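Cytochrome B5-HOST origin (PDB 4B8N) binds one haem in a cytochrome b5 domain and probably carries electrons, as cytochromes b5 do. Local coordinates at residues Cys30-Lys35 against Tyr39-Phe44. Sequence-based numbering, arbitrary orientation.
With HEM (protoporphyrin IX containing Fe), chain E.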
# COMPACT_ATOMS: atom_id res chain seq x y z
N CYS A 30 2.48 -4.38 -6.45
CA CYS A 30 2.19 -3.04 -5.94
C CYS A 30 2.16 -2.97 -4.41
O CYS A 30 1.19 -3.40 -3.78
CB CYS A 30 0.85 -2.55 -6.52
SG CYS A 30 0.38 -0.88 -6.01
N TRP A 31 3.23 -2.44 -3.82
CA TRP A 31 3.26 -2.22 -2.37
C TRP A 31 3.12 -0.78 -2.11
O TRP A 31 3.65 0.04 -2.86
CB TRP A 31 4.57 -2.66 -1.76
CG TRP A 31 4.86 -4.13 -1.73
CD1 TRP A 31 4.15 -5.17 -2.32
CD2 TRP A 31 6.02 -4.77 -1.08
NE1 TRP A 31 4.76 -6.38 -2.07
CE2 TRP A 31 5.89 -6.21 -1.34
CE3 TRP A 31 7.10 -4.31 -0.34
CZ2 TRP A 31 6.81 -7.13 -0.86
CZ3 TRP A 31 8.03 -5.25 0.13
CH2 TRP A 31 7.88 -6.62 -0.12
N VAL A 32 2.44 -0.43 -1.03
CA VAL A 32 2.24 0.97 -0.65
C VAL A 32 2.44 1.10 0.86
O VAL A 32 1.99 0.23 1.62
CB VAL A 32 0.82 1.48 -1.05
CG1 VAL A 32 0.59 2.90 -0.58
CG2 VAL A 32 0.62 1.40 -2.56
N ILE A 33 3.13 2.17 1.29
CA ILE A 33 3.34 2.45 2.72
C ILE A 33 2.27 3.43 3.19
O ILE A 33 2.08 4.49 2.58
CB ILE A 33 4.73 3.09 3.02
CG1 ILE A 33 5.90 2.24 2.49
CG2 ILE A 33 4.89 3.32 4.54
CD1 ILE A 33 7.22 3.00 2.36
N ILE A 34 1.58 3.07 4.27
CA ILE A 34 0.64 3.98 4.94
C ILE A 34 0.92 3.89 6.45
O ILE A 34 0.80 2.82 7.05
CB ILE A 34 -0.84 3.63 4.63
CG1 ILE A 34 -1.10 3.68 3.12
CG2 ILE A 34 -1.80 4.56 5.39
CD1 ILE A 34 -2.46 3.17 2.70
N LYS A 35 1.31 5.03 7.03
CA LYS A 35 1.74 5.15 8.43
C LYS A 35 2.75 4.09 8.82
O LYS A 35 2.55 3.39 9.81
CB LYS A 35 0.55 5.10 9.41
CG LYS A 35 -0.55 6.10 9.10
CD LYS A 35 -1.58 6.19 10.21
CE LYS A 35 -2.42 4.93 10.29
NZ LYS A 35 -3.12 4.60 9.01
N TYR A 39 1.61 -2.37 2.81
CA TYR A 39 0.49 -3.15 2.31
C TYR A 39 0.80 -3.64 0.89
O TYR A 39 1.32 -2.89 0.08
CB TYR A 39 -0.78 -2.28 2.30
CG TYR A 39 -1.16 -1.77 3.67
CD1 TYR A 39 -0.63 -0.58 4.19
CD2 TYR A 39 -2.03 -2.49 4.47
CE1 TYR A 39 -0.97 -0.13 5.46
CE2 TYR A 39 -2.39 -2.05 5.73
CZ TYR A 39 -1.86 -0.88 6.23
OH TYR A 39 -2.23 -0.46 7.49
N ASP A 40 0.49 -4.90 0.60
CA ASP A 40 0.56 -5.40 -0.76
C ASP A 40 -0.82 -5.24 -1.37
O ASP A 40 -1.73 -6.01 -1.08
CB ASP A 40 1.03 -6.85 -0.83
CG ASP A 40 1.12 -7.38 -2.27
OD1 ASP A 40 0.68 -6.71 -3.23
OD2 ASP A 40 1.66 -8.49 -2.45
N LEU A 41 -0.96 -4.22 -2.21
CA LEU A 41 -2.27 -3.88 -2.76
C LEU A 41 -2.51 -4.44 -4.16
O LEU A 41 -3.51 -4.12 -4.79
CB LEU A 41 -2.53 -2.36 -2.68
CG LEU A 41 -2.51 -1.78 -1.25
CD1 LEU A 41 -2.65 -0.26 -1.25
CD2 LEU A 41 -3.58 -2.41 -0.38
N THR A 42 -1.61 -5.32 -4.63
CA THR A 42 -1.68 -5.84 -6.00
C THR A 42 -3.07 -6.43 -6.29
O THR A 42 -3.75 -6.05 -7.25
CB THR A 42 -0.58 -6.92 -6.23
OG1 THR A 42 0.71 -6.40 -5.88
CG2 THR A 42 -0.56 -7.40 -7.65
N LYS A 43 -3.52 -7.33 -5.42
CA LYS A 43 -4.82 -7.96 -5.61
C LYS A 43 -5.98 -7.04 -5.24
O LYS A 43 -7.08 -7.16 -5.78
CB LYS A 43 -4.89 -9.29 -4.85
CG LYS A 43 -4.04 -10.38 -5.49
CD LYS A 43 -3.96 -11.62 -4.61
CE LYS A 43 -3.20 -12.73 -5.32
NZ LYS A 43 -2.99 -13.90 -4.42
N PHE A 44 -5.74 -6.09 -4.34
CA PHE A 44 -6.78 -5.10 -4.02
C PHE A 44 -7.10 -4.12 -5.16
O PHE A 44 -8.18 -3.53 -5.18
CB PHE A 44 -6.40 -4.32 -2.74
CG PHE A 44 -7.42 -3.28 -2.34
CD1 PHE A 44 -8.69 -3.66 -1.89
CD2 PHE A 44 -7.12 -1.92 -2.42
CE1 PHE A 44 -9.64 -2.69 -1.53
CE2 PHE A 44 -8.05 -0.96 -2.05
CZ PHE A 44 -9.31 -1.34 -1.61
CHA HEM E . -12.01 6.10 -2.67
CHB HEM E . -10.52 2.21 0.11
CHC HEM E . -5.91 3.26 -0.80
CHD HEM E . -7.41 7.04 -3.58
C1A HEM E . -11.96 4.96 -1.79
C2A HEM E . -13.19 4.38 -1.24
C3A HEM E . -12.75 3.26 -0.43
C4A HEM E . -11.29 3.19 -0.58
CMA HEM E . -13.62 2.32 0.35
CAA HEM E . -14.62 4.84 -1.44
CBA HEM E . -15.07 5.62 -0.21
CGA HEM E . -14.34 6.94 -0.21
O1A HEM E . -14.63 7.83 -1.07
O2A HEM E . -13.45 7.08 0.66
C1B HEM E . -9.09 2.16 0.11
C2B HEM E . -8.38 1.14 0.90
C3B HEM E . -7.00 1.50 0.60
C4B HEM E . -7.10 2.64 -0.31
CMB HEM E . -8.94 0.05 1.75
CAB HEM E . -5.77 0.81 1.07
CBB HEM E . -4.90 1.45 1.78
C1C HEM E . -5.86 4.45 -1.58
C2C HEM E . -4.58 5.05 -2.03
C3C HEM E . -5.06 6.14 -2.85
C4C HEM E . -6.54 6.12 -2.87
CMC HEM E . -3.17 4.60 -1.72
CAC HEM E . -4.20 7.11 -3.54
CBC HEM E . -4.04 8.26 -2.93
C1D HEM E . -8.83 7.10 -3.63
C2D HEM E . -9.51 8.14 -4.41
C3D HEM E . -10.91 7.86 -4.12
C4D HEM E . -10.84 6.68 -3.23
CMD HEM E . -8.94 9.25 -5.28
CAD HEM E . -12.14 8.57 -4.61
CBD HEM E . -12.71 9.50 -3.53
CGD HEM E . -14.08 10.06 -3.91
O1D HEM E . -14.48 10.00 -5.09
O2D HEM E . -14.77 10.57 -3.00
NA HEM E . -10.76 4.33 -1.26
NB HEM E . -8.34 3.05 -0.56
NC HEM E . -7.02 5.15 -1.99
ND HEM E . -9.62 6.24 -2.91
FE HEM E . -8.90 4.59 -1.84
O HOH W 1 -1.25 1.88 8.58
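V32 and Y39 form an antiparallel hydrogen-bonded pair. V32 N donates to Y39 O, and Y39 N donates to V32 O at 2.9 Å. Further along, L41 N donates to C30 O. The Y39 side chain lies alongside strand 29-34 and points to its C-terminal end. Its CB and CD1 lie by V32 O. CE1 reaches I34, 3.9 Å from I34 CB, and I34 O lies at the ring edge. With chi1 at -60°, CG stands beside the backbone N, which sends the ring toward I34. At the tip, Y39 OH meets a water at 2.8 Å. The same water donates to I34 O. Strands 29-34 and 37-40 make a beta hairpin in the antiparallel sheet of the cytochrome b5 fold, with strand 85-88 next to 37-40. V32, I34 and L41 belong to the buried side that faces the haem. L41 CD1 packs on V32 CB, the two side chains crossing at about a right angle, and I55 touches both. I34 CD1 and the F44 ring border the haem; F44 CE2 is 3.6 Å from HEM C2B. W31 and D40 lie on the other face. The indole CD1 and NE1 lie near the D40 carboxylate, the two planes 53° apart, and H24 stacks on the indole. At the end of strand 37-40, D40 OD1 accepts from T42 N, closing an Asx turn, and from T42 OG1 at 2.7 Å through its syn lone pair. T42 OG1 in turn accepts a nearly straight bond from C30 N, also 2.7 Å long.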